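Local coordinates for GrpB family protein (Enterococcus faecalis, PDB 2NRK) that is of unknown function but belongs to the GrpB family of the nucleotidyltransferase clan, which hints at, without establishing, a nucleotide-transferring activity, at residues V37-G41 against H117-R121; W15-F19 against A50-F56. Where two conformers were deposited one is given. Residue numbers count along the deposited sequence, not the author numbering.

Contact 1 of 2, residues V37-G41 against H117-R121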
loop_
_atom_site.group_PDB
_atom_site.type_symbol
_atom_site.label_atom_id
_atom_site.label_comp_id
_atom_site.label_asym_id
_atom_site.label_seq_id
_atom_site.Cartn_x
_atom_site.Cartn_y
_atom_site.Cartn_z
ATOM N N VAL A 37 -8.821 -12.309 0.811
ATOM C CA VAL A 37 -8.711 -12.814 -0.566
ATOM C C VAL A 37 -9.383 -11.800 -1.457
ATOM O O VAL A 37 -10.557 -11.457 -1.229
ATOM C CB VAL A 37 -9.391 -14.207 -0.765
ATOM C CG1 VAL A 37 -9.236 -14.666 -2.208
ATOM C CG2 VAL A 37 -8.750 -15.254 0.186
ATOM N N GLU A 38 -8.622 -11.316 -2.433
ATOM C CA GLU A 38 -9.109 -10.308 -3.391
ATOM C C GLU A 38 -9.127 -10.895 -4.816
ATOM O O GLU A 38 -8.221 -11.641 -5.212
ATOM C CB GLU A 38 -8.170 -9.083 -3.380
ATOM C CG GLU A 38 -8.183 -8.252 -2.076
ATOM C CD GLU A 38 -9.194 -7.142 -2.045
ATOM O OE1 GLU A 38 -10.119 -7.068 -2.908
ATOM O OE2 GLU A 38 -9.076 -6.319 -1.099
ATOM N N HIS A 39 -10.137 -10.492 -5.576
ATOM C CA HIS A 39 -10.197 -10.816 -6.998
ATOM C C HIS A 39 -9.361 -9.764 -7.707
ATOM O O HIS A 39 -9.581 -8.548 -7.541
ATOM C CB HIS A 39 -11.678 -10.713 -7.419
ATOM C CG HIS A 39 -11.966 -11.268 -8.776
ATOM N ND1 HIS A 39 -13.212 -11.160 -9.337
ATOM C CD2 HIS A 39 -11.188 -11.899 -9.690
ATOM C CE1 HIS A 39 -13.205 -11.710 -10.542
ATOM N NE2 HIS A 39 -11.988 -12.173 -10.784
ATOM N N ILE A 40 -8.386 -10.213 -8.492
ATOM C CA ILE A 40 -7.476 -9.303 -9.169
ATOM C C ILE A 40 -7.369 -9.712 -10.634
ATOM O O ILE A 40 -8.059 -10.647 -11.098
ATOM C CB ILE A 40 -6.108 -9.223 -8.474
ATOM C CG1 ILE A 40 -5.439 -10.611 -8.357
ATOM C CG2 ILE A 40 -6.248 -8.536 -7.116
ATOM C CD1 ILE A 40 -3.902 -10.587 -8.325
ATOM N N GLY A 41 -6.526 -8.997 -11.377
ATOM C CA GLY A 41 -6.268 -9.327 -12.787
ATOM C C GLY A 41 -7.439 -8.934 -13.671
ATOM O O GLY A 41 -8.384 -8.320 -13.187
ATOM N N HIS A 117 -0.971 -5.144 -7.714
ATOM C CA HIS A 117 -2.188 -5.794 -8.190
ATOM C C HIS A 117 -3.433 -4.981 -7.888
ATOM O O HIS A 117 -4.256 -4.797 -8.773
ATOM C CB HIS A 117 -2.337 -7.181 -7.546
ATOM C CG HIS A 117 -1.265 -8.144 -7.954
ATOM N ND1 HIS A 117 -1.093 -8.543 -9.265
ATOM C CD2 HIS A 117 -0.321 -8.796 -7.231
ATOM C CE1 HIS A 117 -0.098 -9.418 -9.329
ATOM N NE2 HIS A 117 0.404 -9.572 -8.113
ATOM N N LEU A 118 -3.590 -4.508 -6.645
ATOM C CA LEU A 118 -4.840 -3.832 -6.292
ATOM C C LEU A 118 -4.958 -2.489 -7.010
ATOM O O LEU A 118 -6.039 -2.136 -7.471
ATOM C CB LEU A 118 -4.966 -3.610 -4.766
ATOM C CG LEU A 118 -5.101 -4.915 -3.979
ATOM C CD1 LEU A 118 -4.993 -4.583 -2.458
ATOM C CD2 LEU A 118 -6.433 -5.620 -4.306
ATOM N N ALA A 119 -3.863 -1.733 -7.082
ATOM C CA ALA A 119 -3.949 -0.426 -7.732
ATOM C C ALA A 119 -4.311 -0.598 -9.203
ATOM O O ALA A 119 -5.147 0.142 -9.717
ATOM C CB ALA A 119 -2.630 0.348 -7.575
ATOM N N PHE A 120 -3.671 -1.572 -9.874
ATOM C CA PHE A 120 -3.896 -1.858 -11.304
ATOM C C PHE A 120 -5.372 -2.157 -11.534
ATOM O O PHE A 120 -6.005 -1.540 -12.395
ATOM C CB PHE A 120 -3.032 -3.052 -11.720
ATOM C CG PHE A 120 -3.165 -3.430 -13.174
ATOM C CD1 PHE A 120 -2.525 -2.698 -14.170
ATOM C CD2 PHE A 120 -3.877 -4.573 -13.518
ATOM C CE1 PHE A 120 -2.632 -3.080 -15.556
ATOM C CE2 PHE A 120 -3.998 -4.950 -14.881
ATOM C CZ PHE A 120 -3.383 -4.206 -15.879
ATOM N N ARG A 121 -5.928 -3.053 -10.717
ATOM C CA ARG A 121 -7.348 -3.383 -10.809
ATOM C C ARG A 121 -8.232 -2.158 -10.597
ATOM O O ARG A 121 -9.132 -1.866 -11.423
ATOM C CB ARG A 121 -7.715 -4.446 -9.760
ATOM C CG ARG A 121 -9.224 -4.761 -9.777
ATOM C CD ARG A 121 -9.559 -5.515 -8.495
ATOM N NE ARG A 121 -9.564 -4.598 -7.344
ATOM C CZ ARG A 121 -9.744 -4.996 -6.084
ATOM N NH1 ARG A 121 -9.951 -6.297 -5.798
ATOM N NH2 ARG A 121 -9.719 -4.103 -5.101
HETATM O O HOH W 1 -9.752 -3.931 -2.088
HETATM O O HOH W 2 -4.828 -6.760 -10.811
#
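His117 opens the contact from helix 111-126, its CA-CB bond directed toward strand 34-40. Ile40 CD1 sits over one face of its ring, 3.8 Å from the centroid and 25° off the normal, a CH-pi contact; His117 NE2 is hydrogen-bonded to Tyr106 OH. The backbone of His117 takes part as well: water 2 donates to His117 O (2.9 Å) and accepts from Gly41 N (2.9 Å), bridging the helix to the backbone at Gly41, while His117 O also receives the helical bond from Arg121 N (3.1 Å). One residue on, Leu118 CD2 lies 3.9 Å from Glu38 CG and 4.1 Å from Ile40 CG2, and the side chain also touches Leu57 of strand 54-60 and, across the dimer interface, Trp172 of the second subunit. This is alpha/beta packing on one face of a mixed sheet: the helix segment crosses the edge strand at 47°, with axes 8.8 Å apart, while His39, on the other face, stacks on Phe19 of helix 14-30. Ala119 and Phe120 pack instead on helix 157-171, so that helix 111-126 is held between sheet and C-terminal helix. Arg121 comes closest in backbone, its CA 6.1 Å from Ile40 CA, and its side chain reaches back along the strand. Its NH1 donates twice, to Glu38 OE1 at 3.0 Å in a nearly straight salt-bridge bond and to His39 O at 2.9 Å, both acceptors near the guanidinium plane. Water 1 accepts from Arg121 NH2 (3.0 Å) and donates to Glu38 OE2 (2.7 Å), adding a second, water-mediated link.

Contact 2 of 2, residues W15-F19 against A50-F56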
loop_
_atom_site.group_PDB
_atom_site.type_symbol
_atom_site.label_atom_id
_atom_site.label_comp_id
_atom_site.label_asym_id
_atom_site.label_seq_id
_atom_site.Cartn_x
_atom_site.Cartn_y
_atom_site.Cartn_z
ATOM N N TRP A 15 -17.414 -14.869 -14.075
ATOM C CA TRP A 15 -16.097 -14.885 -13.449
ATOM C C TRP A 15 -16.177 -14.462 -11.978
ATOM O O TRP A 15 -15.380 -14.906 -11.146
ATOM C CB TRP A 15 -15.156 -13.946 -14.215
ATOM C CG TRP A 15 -14.776 -14.500 -15.573
ATOM C CD1 TRP A 15 -14.777 -15.810 -15.967
ATOM C CD2 TRP A 15 -14.285 -13.740 -16.680
ATOM N NE1 TRP A 15 -14.343 -15.908 -17.289
ATOM C CE2 TRP A 15 -14.007 -14.655 -17.732
ATOM C CE3 TRP A 15 -14.017 -12.377 -16.872
ATOM C CZ2 TRP A 15 -13.542 -14.235 -18.995
ATOM C CZ3 TRP A 15 -13.528 -11.957 -18.121
ATOM C CH2 TRP A 15 -13.299 -12.890 -19.164
ATOM N N VAL A 16 -17.126 -13.580 -11.671
ATOM C CA VAL A 16 -17.313 -13.134 -10.282
ATOM C C VAL A 16 -17.778 -14.302 -9.385
ATOM O O VAL A 16 -17.302 -14.437 -8.254
ATOM C CB VAL A 16 -18.279 -11.932 -10.201
ATOM C CG1 VAL A 16 -18.406 -11.468 -8.745
ATOM C CG2 VAL A 16 -17.717 -10.766 -11.081
ATOM N N GLU A 17 -18.705 -15.109 -9.911
ATOM C CA GLU A 17 -19.211 -16.318 -9.232
ATOM C C GLU A 17 -18.055 -17.264 -8.972
ATOM O O GLU A 17 -17.867 -17.741 -7.850
ATOM C CB GLU A 17 -20.249 -17.061 -10.097
ATOM C CG GLU A 17 -21.288 -16.172 -10.740
ATOM C CD GLU A 17 -22.294 -16.902 -11.621
ATOM O OE1 GLU A 17 -22.246 -18.151 -11.719
ATOM O OE2 GLU A 17 -23.138 -16.200 -12.219
ATOM N N GLN A 18 -17.288 -17.520 -10.034
ATOM C CA GLN A 18 -16.134 -18.411 -9.998
ATOM C C GLN A 18 -15.128 -17.944 -8.961
ATOM O O GLN A 18 -14.603 -18.767 -8.202
ATOM C CB GLN A 18 -15.483 -18.499 -11.383
ATOM C CG GLN A 18 -16.405 -19.207 -12.369
ATOM C CD GLN A 18 -15.991 -19.019 -13.819
ATOM O OE1 GLN A 18 -16.847 -18.999 -14.714
ATOM N NE2 GLN A 18 -14.700 -18.883 -14.062
ATOM N N PHE A 19 -14.864 -16.636 -8.923
ATOM C CA PHE A 19 -13.974 -16.088 -7.932
ATOM C C PHE A 19 -14.504 -16.368 -6.509
ATOM O O PHE A 19 -13.795 -16.880 -5.673
ATOM C CB PHE A 19 -13.764 -14.578 -8.109
ATOM C CG PHE A 19 -13.167 -13.944 -6.875
ATOM C CD1 PHE A 19 -11.826 -14.093 -6.607
ATOM C CD2 PHE A 19 -13.968 -13.298 -5.934
ATOM C CE1 PHE A 19 -11.254 -13.582 -5.433
ATOM C CE2 PHE A 19 -13.379 -12.783 -4.741
ATOM C CZ PHE A 19 -12.049 -12.932 -4.500
ATOM N N ALA A 50 -10.868 -10.757 -21.537
ATOM C CA ALA A 50 -9.784 -11.415 -20.794
ATOM C C ALA A 50 -9.693 -12.897 -21.096
ATOM O O ALA A 50 -10.667 -13.506 -21.482
ATOM C CB ALA A 50 -10.016 -11.264 -19.287
ATOM N N LYS A 51 -8.528 -13.475 -20.851
ATOM C CA LYS A 51 -8.428 -14.926 -20.766
ATOM C C LYS A 51 -9.265 -15.360 -19.562
ATOM O O LYS A 51 -9.218 -14.699 -18.512
ATOM C CB LYS A 51 -6.995 -15.341 -20.530
ATOM C CG LYS A 51 -6.155 -15.116 -21.774
ATOM C CD LYS A 51 -4.699 -14.984 -21.441
ATOM C CE LYS A 51 -4.051 -16.292 -21.061
ATOM N NZ LYS A 51 -2.766 -16.439 -21.858
ATOM N N PRO A 52 -10.060 -16.430 -19.720
ATOM C CA PRO A 52 -10.939 -16.877 -18.627
ATOM C C PRO A 52 -10.185 -17.662 -17.562
ATOM O O PRO A 52 -10.465 -18.861 -17.339
ATOM C CB PRO A 52 -11.955 -17.768 -19.344
ATOM C CG PRO A 52 -11.241 -18.297 -20.497
ATOM C CD PRO A 52 -10.259 -17.232 -20.947
ATOM N N ILE A 53 -9.210 -16.996 -16.950
ATOM C CA ILE A 53 -8.411 -17.549 -15.864
ATOM C C ILE A 53 -8.584 -16.572 -14.698
ATOM O O ILE A 53 -8.274 -15.378 -14.824
ATOM C CB ILE A 53 -6.901 -17.618 -16.217
ATOM C CG1 ILE A 53 -6.689 -18.485 -17.474
ATOM C CG2 ILE A 53 -6.110 -18.169 -15.043
ATOM C CD1 ILE A 53 -5.251 -18.478 -17.966
ATOM N N ILE A 54 -9.119 -17.072 -13.589
ATOM C CA ILE A 54 -9.423 -16.189 -12.462
ATOM C C ILE A 54 -8.153 -16.015 -11.636
ATOM O O ILE A 54 -7.568 -17.012 -11.196
ATOM C CB ILE A 54 -10.521 -16.765 -11.532
ATOM C CG1 ILE A 54 -11.788 -17.230 -12.290
ATOM C CG2 ILE A 54 -10.882 -15.748 -10.426
ATOM C CD1 ILE A 54 -12.505 -16.135 -13.043
ATOM N N ASP A 55 -7.757 -14.758 -11.416
ATOM C CA ASP A 55 -6.630 -14.437 -10.522
ATOM C C ASP A 55 -7.088 -14.073 -9.123
ATOM O O ASP A 55 -7.995 -13.194 -8.951
ATOM C CB ASP A 55 -5.794 -13.270 -11.060
ATOM C CG ASP A 55 -5.117 -13.614 -12.364
ATOM O OD1 ASP A 55 -4.086 -14.308 -12.321
ATOM O OD2 ASP A 55 -5.638 -13.190 -13.430
ATOM N N PHE A 56 -6.435 -14.697 -8.145
ATOM C CA PHE A 56 -6.671 -14.490 -6.695
ATOM C C PHE A 56 -5.455 -13.873 -6.034
ATOM O O PHE A 56 -4.309 -14.329 -6.266
ATOM C CB PHE A 56 -6.973 -15.824 -5.977
ATOM C CG PHE A 56 -8.154 -16.557 -6.540
ATOM C CD1 PHE A 56 -9.381 -16.518 -5.884
ATOM C CD2 PHE A 56 -8.054 -17.263 -7.733
ATOM C CE1 PHE A 56 -10.516 -17.148 -6.428
ATOM C CE2 PHE A 56 -9.175 -17.905 -8.272
ATOM C CZ PHE A 56 -10.416 -17.848 -7.618
HETATM O O HOH W 3 -13.269 -19.500 -16.347
#
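Trp15, near the start of helix 14-30, packs against Ala50 and Pro52 of the loop leading into strand 54-60. Its indole extends along that loop: CH2 lies 3.7 Å from Ala50 CB and 3.6 Å from Ala50 O, NE1 is 3.7 Å from Pro52 CB, and at the root of the side chain Trp15 CB meets Ile54 CD1 at 3.6 Å. Pro52 centres an inverse gamma turn, closed by a weak bond from Ile53 N to Lys51 O (2.8 Å), which bends the chain just ahead of the strand. Gln18 works at the margin, its NE2 3.7 Å from Ile54 CD1 and hydrogen-bonded to water 3 (2.8 Å), which in turn donates to Pro52 O (3.0 Å). Phe19, one turn after Trp15, stands where the backbones approach most closely, Phe19 CA to Ile54 CA being 6.4 Å. Phe19 CB touches Ile54 CG2 at 3.9 Å, and Phe19 CD1 reaches Phe56 CE1 at 3.3 Å; the two rings are near parallel (24°) but slid so far apart, centroids 5.2 Å, that they barely overlap. Ile54 points toward the helix and the Phe56 ring reaches it, whereas the CA-CB bond of Asp55 points away, its OD1 hydrogen-bonded to His104. Asp55, on the strand after a Gly41-Ser42 pair, recalls the Gly-Ser and acidic-strand signature of nucleotidyltransferase folds; a catalytic role is not established. Direct contacts are mainly apolar and the polar link runs through a marginal water, so van der Waals fit and burial mainly hold helix to strand here.

From the N terminus, contact 2 opens on helix 14-30 and contact 1 on the following strand 34-40; the loop from Ala50 and strand 54-60 then close contact 2, after 30 intervening residues, and helix 111-126 closes contact 1 across 75, so the two closures cross. They meet inside one sheet, where strands 34-40 and 54-60 are antiparallel neighbours: Ile40 N lies 3.0 Å from Asp55 O, a probable hydrogen bond. Phe19 CZ comes within 3.3 Å of His39 N, bringing the helix of contact 2 against the strand of contact 1. With centres 12 Å apart, contact 2 ties a helix to one face of the sheet and contact 1 another helix to its reverse.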